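Local coordinates for protein cryptochrome DASH, chloroplastic/mitochondrial (Arabidopsis thaliana, PDB 2J4D) that binds FAD and a folate light antenna, repairs cyclobutane pyrimidine dimers in single-stranded DNA, and may serve as a blue-light photoreceptor, at residues R106-R119 and I213-G227. Residues are numbered along the deposited sequence; the frame is centred on the assembly and turned at random.
Sequences RKNLMKRGLNLLIR and IPLSLGPTPSVDDWG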
loop_
_atom_site.group_PDB
_atom_site.type_symbol
_atom_site.label_atom_id
_atom_site.label_comp_id
_atom_site.label_asym_id
_atom_site.label_seq_id
_atom_site.Cartn_x
_atom_site.Cartn_y
_atom_site.Cartn_z
ATOM N N ARG A 106 -4.319 11.180 -14.217
ATOM C CA ARG A 106 -4.868 12.192 -15.115
ATOM C C ARG A 106 -4.590 11.773 -16.562
ATOM O O ARG A 106 -5.465 11.830 -17.414
ATOM C CB ARG A 106 -4.238 13.559 -14.830
ATOM C CG ARG A 106 -4.440 14.590 -15.945
ATOM C CD ARG A 106 -3.968 15.973 -15.511
ATOM N NE ARG A 106 -4.965 16.633 -14.671
ATOM C CZ ARG A 106 -4.743 17.723 -13.940
ATOM N NH1 ARG A 106 -3.542 18.296 -13.925
ATOM N NH2 ARG A 106 -5.733 18.254 -13.234
ATOM N N LYS A 107 -3.363 11.346 -16.830
ATOM C CA LYS A 107 -2.994 10.925 -18.175
ATOM C C LYS A 107 -3.872 9.780 -18.679
ATOM O O LYS A 107 -4.373 9.818 -19.804
ATOM C CB LYS A 107 -1.524 10.508 -18.195
ATOM C CG LYS A 107 -1.069 9.833 -19.475
ATOM C CD LYS A 107 0.424 9.542 -19.417
ATOM C CE LYS A 107 0.756 8.172 -19.999
ATOM N NZ LYS A 107 2.224 7.899 -19.959
ATOM N N ASN A 108 -4.065 8.759 -17.851
ATOM C CA ASN A 108 -4.873 7.617 -18.264
ATOM C C ASN A 108 -6.358 7.945 -18.383
ATOM O O ASN A 108 -7.065 7.353 -19.203
ATOM C CB ASN A 108 -4.650 6.441 -17.311
ATOM C CG ASN A 108 -3.266 5.847 -17.459
ATOM O OD1 ASN A 108 -2.772 5.708 -18.579
ATOM N ND2 ASN A 108 -2.634 5.487 -16.346
ATOM N N LEU A 109 -6.838 8.884 -17.572
ATOM C CA LEU A 109 -8.239 9.277 -17.666
ATOM C C LEU A 109 -8.415 10.035 -18.984
ATOM O O LEU A 109 -9.396 9.833 -19.710
ATOM C CB LEU A 109 -8.632 10.163 -16.478
ATOM C CG LEU A 109 -8.828 9.396 -15.165
ATOM C CD1 LEU A 109 -9.011 10.378 -14.016
ATOM C CD2 LEU A 109 -10.039 8.484 -15.288
ATOM N N MET A 110 -7.453 10.895 -19.303
ATOM C CA MET A 110 -7.540 11.651 -20.546
ATOM C C MET A 110 -7.592 10.729 -21.761
ATOM O O MET A 110 -8.289 11.011 -22.735
ATOM C CB MET A 110 -6.362 12.614 -20.669
ATOM C CG MET A 110 -6.402 13.725 -19.641
ATOM S SD MET A 110 -5.057 14.886 -19.813
ATOM C CE MET A 110 -5.776 16.317 -19.107
ATOM N N LYS A 111 -6.872 9.615 -21.704
ATOM C CA LYS A 111 -6.879 8.693 -22.832
ATOM C C LYS A 111 -8.263 8.106 -23.082
ATOM O O LYS A 111 -8.570 7.679 -24.198
ATOM C CB LYS A 111 -5.855 7.580 -22.614
ATOM C CG LYS A 111 -4.450 8.128 -22.432
ATOM C CD LYS A 111 -3.381 7.058 -22.507
ATOM C CE LYS A 111 -3.594 5.976 -21.474
ATOM N NZ LYS A 111 -2.343 5.189 -21.290
ATOM N N ARG A 112 -9.099 8.090 -22.048
ATOM C CA ARG A 112 -10.450 7.561 -22.179
ATOM C C ARG A 112 -11.495 8.674 -22.315
ATOM O O ARG A 112 -12.693 8.434 -22.153
ATOM C CB ARG A 112 -10.791 6.672 -20.982
ATOM C CG ARG A 112 -9.707 5.655 -20.661
ATOM C CD ARG A 112 -10.219 4.232 -20.624
ATOM N NE ARG A 112 -9.145 3.311 -20.254
ATOM C CZ ARG A 112 -9.276 1.990 -20.135
ATOM N NH1 ARG A 112 -10.449 1.406 -20.359
ATOM N NH2 ARG A 112 -8.227 1.251 -19.787
ATOM N N GLY A 113 -11.042 9.892 -22.603
ATOM C CA GLY A 113 -11.973 10.999 -22.773
ATOM C C GLY A 113 -12.380 11.772 -21.529
ATOM O O GLY A 113 -13.315 12.573 -21.568
ATOM N N LEU A 114 -11.696 11.544 -20.416
ATOM C CA LEU A 114 -12.027 12.262 -19.183
ATOM C C LEU A 114 -10.829 13.097 -18.772
ATOM O O LEU A 114 -9.960 13.400 -19.582
ATOM C CB LEU A 114 -12.362 11.269 -18.057
ATOM C CG LEU A 114 -13.601 10.386 -18.224
ATOM C CD1 LEU A 114 -13.617 9.308 -17.147
ATOM C CD2 LEU A 114 -14.862 11.244 -18.141
ATOM N N ASN A 115 -10.796 13.476 -17.504
ATOM C CA ASN A 115 -9.679 14.230 -16.960
ATOM C C ASN A 115 -9.827 14.107 -15.453
ATOM O O ASN A 115 -10.804 13.541 -14.972
ATOM C CB ASN A 115 -9.744 15.705 -17.354
ATOM C CG ASN A 115 -8.400 16.410 -17.197
ATOM O OD1 ASN A 115 -7.539 15.980 -16.426
ATOM N ND2 ASN A 115 -8.220 17.506 -17.924
ATOM N N LEU A 116 -8.864 14.635 -14.713
ATOM C CA LEU A 116 -8.920 14.578 -13.259
ATOM C C LEU A 116 -8.865 15.982 -12.687
ATOM O O LEU A 116 -7.908 16.715 -12.913
ATOM C CB LEU A 116 -7.745 13.759 -12.714
ATOM C CG LEU A 116 -7.625 13.613 -11.191
ATOM C CD1 LEU A 116 -8.779 12.769 -10.645
ATOM C CD2 LEU A 116 -6.292 12.950 -10.871
ATOM N N LEU A 117 -9.907 16.359 -11.963
ATOM C CA LEU A 117 -9.945 17.662 -11.332
ATOM C C LEU A 117 -9.155 17.521 -10.035
ATOM O O LEU A 117 -9.470 16.672 -9.196
ATOM C CB LEU A 117 -11.389 18.066 -11.024
ATOM C CG LEU A 117 -11.533 19.384 -10.252
ATOM C CD1 LEU A 117 -11.099 20.537 -11.138
ATOM C CD2 LEU A 117 -12.974 19.573 -9.812
ATOM N N ILE A 118 -8.120 18.333 -9.869
ATOM C CA ILE A 118 -7.322 18.258 -8.658
ATOM C C ILE A 118 -7.499 19.529 -7.834
ATOM O O ILE A 118 -7.319 20.635 -8.342
ATOM C CB ILE A 118 -5.823 18.067 -8.989
ATOM C CG1 ILE A 118 -5.627 16.761 -9.774
ATOM C CG2 ILE A 118 -5.003 18.031 -7.703
ATOM C CD1 ILE A 118 -4.175 16.451 -10.096
ATOM N N ARG A 119 -7.867 19.363 -6.567
ATOM C CA ARG A 119 -8.060 20.491 -5.666
ATOM C C ARG A 119 -7.375 20.189 -4.347
ATOM O O ARG A 119 -7.299 19.029 -3.932
ATOM C CB ARG A 119 -9.550 20.722 -5.403
ATOM C CG ARG A 119 -10.328 21.275 -6.587
ATOM C CD ARG A 119 -10.031 22.749 -6.796
ATOM N NE ARG A 119 -10.766 23.304 -7.928
ATOM C CZ ARG A 119 -10.382 23.206 -9.199
ATOM N NH1 ARG A 119 -9.260 22.569 -9.517
ATOM N NH2 ARG A 119 -11.118 23.757 -10.153
ATOM N N ILE A 213 -13.564 -2.146 -18.160
ATOM C CA ILE A 213 -13.843 -0.730 -18.328
ATOM C C ILE A 213 -13.827 -0.332 -19.803
ATOM O O ILE A 213 -12.910 -0.697 -20.543
ATOM C CB ILE A 213 -12.778 0.113 -17.584
ATOM C CG1 ILE A 213 -12.707 -0.300 -16.107
ATOM C CG2 ILE A 213 -13.088 1.589 -17.729
ATOM C CD1 ILE A 213 -13.999 -0.082 -15.308
ATOM N N PRO A 214 -14.836 0.431 -20.250
ATOM C CA PRO A 214 -14.874 0.850 -21.658
ATOM C C PRO A 214 -13.743 1.799 -22.023
ATOM O O PRO A 214 -13.216 2.512 -21.170
ATOM C CB PRO A 214 -16.250 1.502 -21.793
ATOM C CG PRO A 214 -16.548 1.992 -20.406
ATOM C CD PRO A 214 -16.055 0.853 -19.538
ATOM N N LEU A 215 -13.367 1.801 -23.298
ATOM C CA LEU A 215 -12.290 2.662 -23.770
ATOM C C LEU A 215 -12.719 4.122 -23.839
ATOM O O LEU A 215 -11.885 5.021 -23.827
ATOM C CB LEU A 215 -11.808 2.194 -25.146
ATOM C CG LEU A 215 -11.064 0.855 -25.134
ATOM C CD1 LEU A 215 -10.670 0.460 -26.554
ATOM C CD2 LEU A 215 -9.831 0.976 -24.248
ATOM N N SER A 216 -14.024 4.352 -23.906
ATOM C CA SER A 216 -14.571 5.707 -23.971
ATOM C C SER A 216 -15.419 5.934 -22.728
ATOM O O SER A 216 -16.429 5.254 -22.532
ATOM C CB SER A 216 -15.434 5.866 -25.227
ATOM O OG SER A 216 -16.191 7.062 -25.179
ATOM N N LEU A 217 -15.012 6.887 -21.895
ATOM C CA LEU A 217 -15.723 7.174 -20.650
ATOM C C LEU A 217 -16.275 8.591 -20.547
ATOM O O LEU A 217 -17.018 8.902 -19.611
ATOM C CB LEU A 217 -14.789 6.930 -19.463
ATOM C CG LEU A 217 -14.286 5.503 -19.236
ATOM C CD1 LEU A 217 -13.189 5.517 -18.173
ATOM C CD2 LEU A 217 -15.439 4.615 -18.808
ATOM N N GLY A 218 -15.891 9.452 -21.488
ATOM C CA GLY A 218 -16.352 10.829 -21.469
ATOM C C GLY A 218 -17.836 10.984 -21.753
ATOM O O GLY A 218 -18.538 10.000 -21.996
ATOM N N PRO A 219 -18.344 12.221 -21.761
ATOM C CA PRO A 219 -17.603 13.460 -21.524
ATOM C C PRO A 219 -17.649 13.880 -20.058
ATOM O O PRO A 219 -18.327 13.256 -19.241
ATOM C CB PRO A 219 -18.350 14.455 -22.401
ATOM C CG PRO A 219 -19.775 14.051 -22.137
ATOM C CD PRO A 219 -19.732 12.520 -22.163
ATOM N N THR A 220 -16.927 14.948 -19.747
ATOM C CA THR A 220 -16.907 15.508 -18.402
ATOM C C THR A 220 -17.686 16.811 -18.519
ATOM O O THR A 220 -18.035 17.235 -19.621
ATOM C CB THR A 220 -15.494 15.893 -17.968
ATOM O OG1 THR A 220 -15.031 16.966 -18.800
ATOM C CG2 THR A 220 -14.543 14.707 -18.094
ATOM N N PRO A 221 -17.986 17.460 -17.383
ATOM C CA PRO A 221 -18.720 18.723 -17.497
ATOM C C PRO A 221 -17.701 19.726 -18.017
ATOM O O PRO A 221 -16.508 19.420 -18.085
ATOM C CB PRO A 221 -19.120 19.033 -16.054
ATOM C CG PRO A 221 -19.157 17.680 -15.403
ATOM C CD PRO A 221 -17.940 17.002 -15.984
ATOM N N SER A 222 -18.156 20.914 -18.393
ATOM C CA SER A 222 -17.233 21.931 -18.865
ATOM C C SER A 222 -16.536 22.482 -17.623
ATOM O O SER A 222 -17.182 22.998 -16.712
ATOM C CB SER A 222 -17.985 23.050 -19.586
ATOM O OG SER A 222 -17.071 24.022 -20.065
ATOM N N VAL A 223 -15.217 22.364 -17.584
ATOM C CA VAL A 223 -14.444 22.830 -16.445
ATOM C C VAL A 223 -13.418 23.852 -16.893
ATOM O O VAL A 223 -12.663 23.611 -17.828
ATOM C CB VAL A 223 -13.725 21.647 -15.760
ATOM C CG1 VAL A 223 -12.720 22.156 -14.734
ATOM C CG2 VAL A 223 -14.754 20.742 -15.099
ATOM N N ASP A 224 -13.387 24.990 -16.212
ATOM C CA ASP A 224 -12.453 26.051 -16.562
ATOM C C ASP A 224 -11.029 25.797 -16.078
ATOM O O ASP A 224 -10.068 26.153 -16.761
ATOM C CB ASP A 224 -12.961 27.395 -16.023
ATOM C CG ASP A 224 -14.354 27.742 -16.541
ATOM O OD1 ASP A 224 -14.609 27.558 -17.753
ATOM O OD2 ASP A 224 -15.193 28.207 -15.739
ATOM N N ASP A 225 -10.883 25.184 -14.908
ATOM C CA ASP A 225 -9.553 24.899 -14.378
ATOM C C ASP A 225 -9.508 23.523 -13.735
ATOM O O ASP A 225 -10.078 23.313 -12.659
ATOM C CB ASP A 225 -9.156 25.970 -13.357
ATOM C CG ASP A 225 -7.771 25.747 -12.778
ATOM O OD1 ASP A 225 -6.975 24.979 -13.360
ATOM O OD2 ASP A 225 -7.471 26.358 -11.730
ATOM N N TRP A 226 -8.826 22.591 -14.399
ATOM C CA TRP A 226 -8.714 21.224 -13.901
ATOM C C TRP A 226 -7.747 21.080 -12.737
ATOM O O TRP A 226 -7.716 20.039 -12.082
ATOM C CB TRP A 226 -8.336 20.268 -15.039
ATOM C CG TRP A 226 -9.486 20.041 -15.974
ATOM C CD1 TRP A 226 -9.798 20.766 -17.091
ATOM C CD2 TRP A 226 -10.540 19.090 -15.808
ATOM N NE1 TRP A 226 -10.985 20.329 -17.625
ATOM C CE2 TRP A 226 -11.462 19.299 -16.858
ATOM C CE3 TRP A 226 -10.800 18.082 -14.869
ATOM C CZ2 TRP A 226 -12.626 18.535 -16.995
ATOM C CZ3 TRP A 226 -11.956 17.323 -15.005
ATOM C CH2 TRP A 226 -12.855 17.555 -16.059
ATOM N N GLY A 227 -6.965 22.129 -12.489
ATOM C CA GLY A 227 -6.026 22.137 -11.381
ATOM C C GLY A 227 -4.642 21.579 -11.650
ATOM O O GLY A 227 -4.485 20.614 -12.396
HETATM O O HOH W 1 -8.750 4.567 -24.205
#
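Arg-106 turns the end of its guanidinium onto the carbonyl of Gly-227. NH1 and NH2 both donate to this one oxygen, and NH2 to Gly-227 O is 2.8 Å. NH2 also donates to Leu-116 O at 2.7 Å, so the arginine ties the residue just before the strand to the loop of 213-227. A methionine in its place has no N-H to give, and would probably leave the oxygens of Gly-227 and Leu-116 without these donors and the loop at Gly-227 less firmly held to the 106-119 segment. Next to it, Ile-118 N donates to Trp-226 O at 2.8 Å, a nearly straight bond (168°). Arg-119 NH2 meets Asp-225 O at 2.7 Å, with the acceptor in the guanidinium plane. A bend at chi2 (-75°) folds this arginine back to the loop. Asp-225 OD1 accepts from Gly-227 N in an Asx turn. At the far end, Leu-217 N donates to Arg-112 O at 2.8 Å. Arg-112 NH1 reaches Pro-214 O from above the carbonyl plane, while Phe-23 makes a cation-pi contact with this arginine.

Segment 106-119 belongs to the alpha/beta domain of the photolyase family. Helix 92-111 ends in a Schellman motif with Gly-113 as C-prime, and the chain passes into edge strand 117-120 of the five-stranded parallel sheet. Segment 213-227, part of the long loop between helix 194-204 and strand 245-248, runs along this turn and the start of the edge strand.

Asn-115 lies over one face of the Trp-226 indole. Its amide is stacked nearly parallel to the ring (13°), with ND2 3.4 Å from Trp-226 CG. Its CB sits above the six-membered ring in a CH-pi contact. Val-223 CB lies over the opposite face. Further along, Leu-114 splits its branches: CD1 packs on Leu-217 CB at 3.5 Å, and CD2 presses tightly on the Thr-220 methyl. Leu-58 and Trp-62 of helix 56-63 also touch Leu-217.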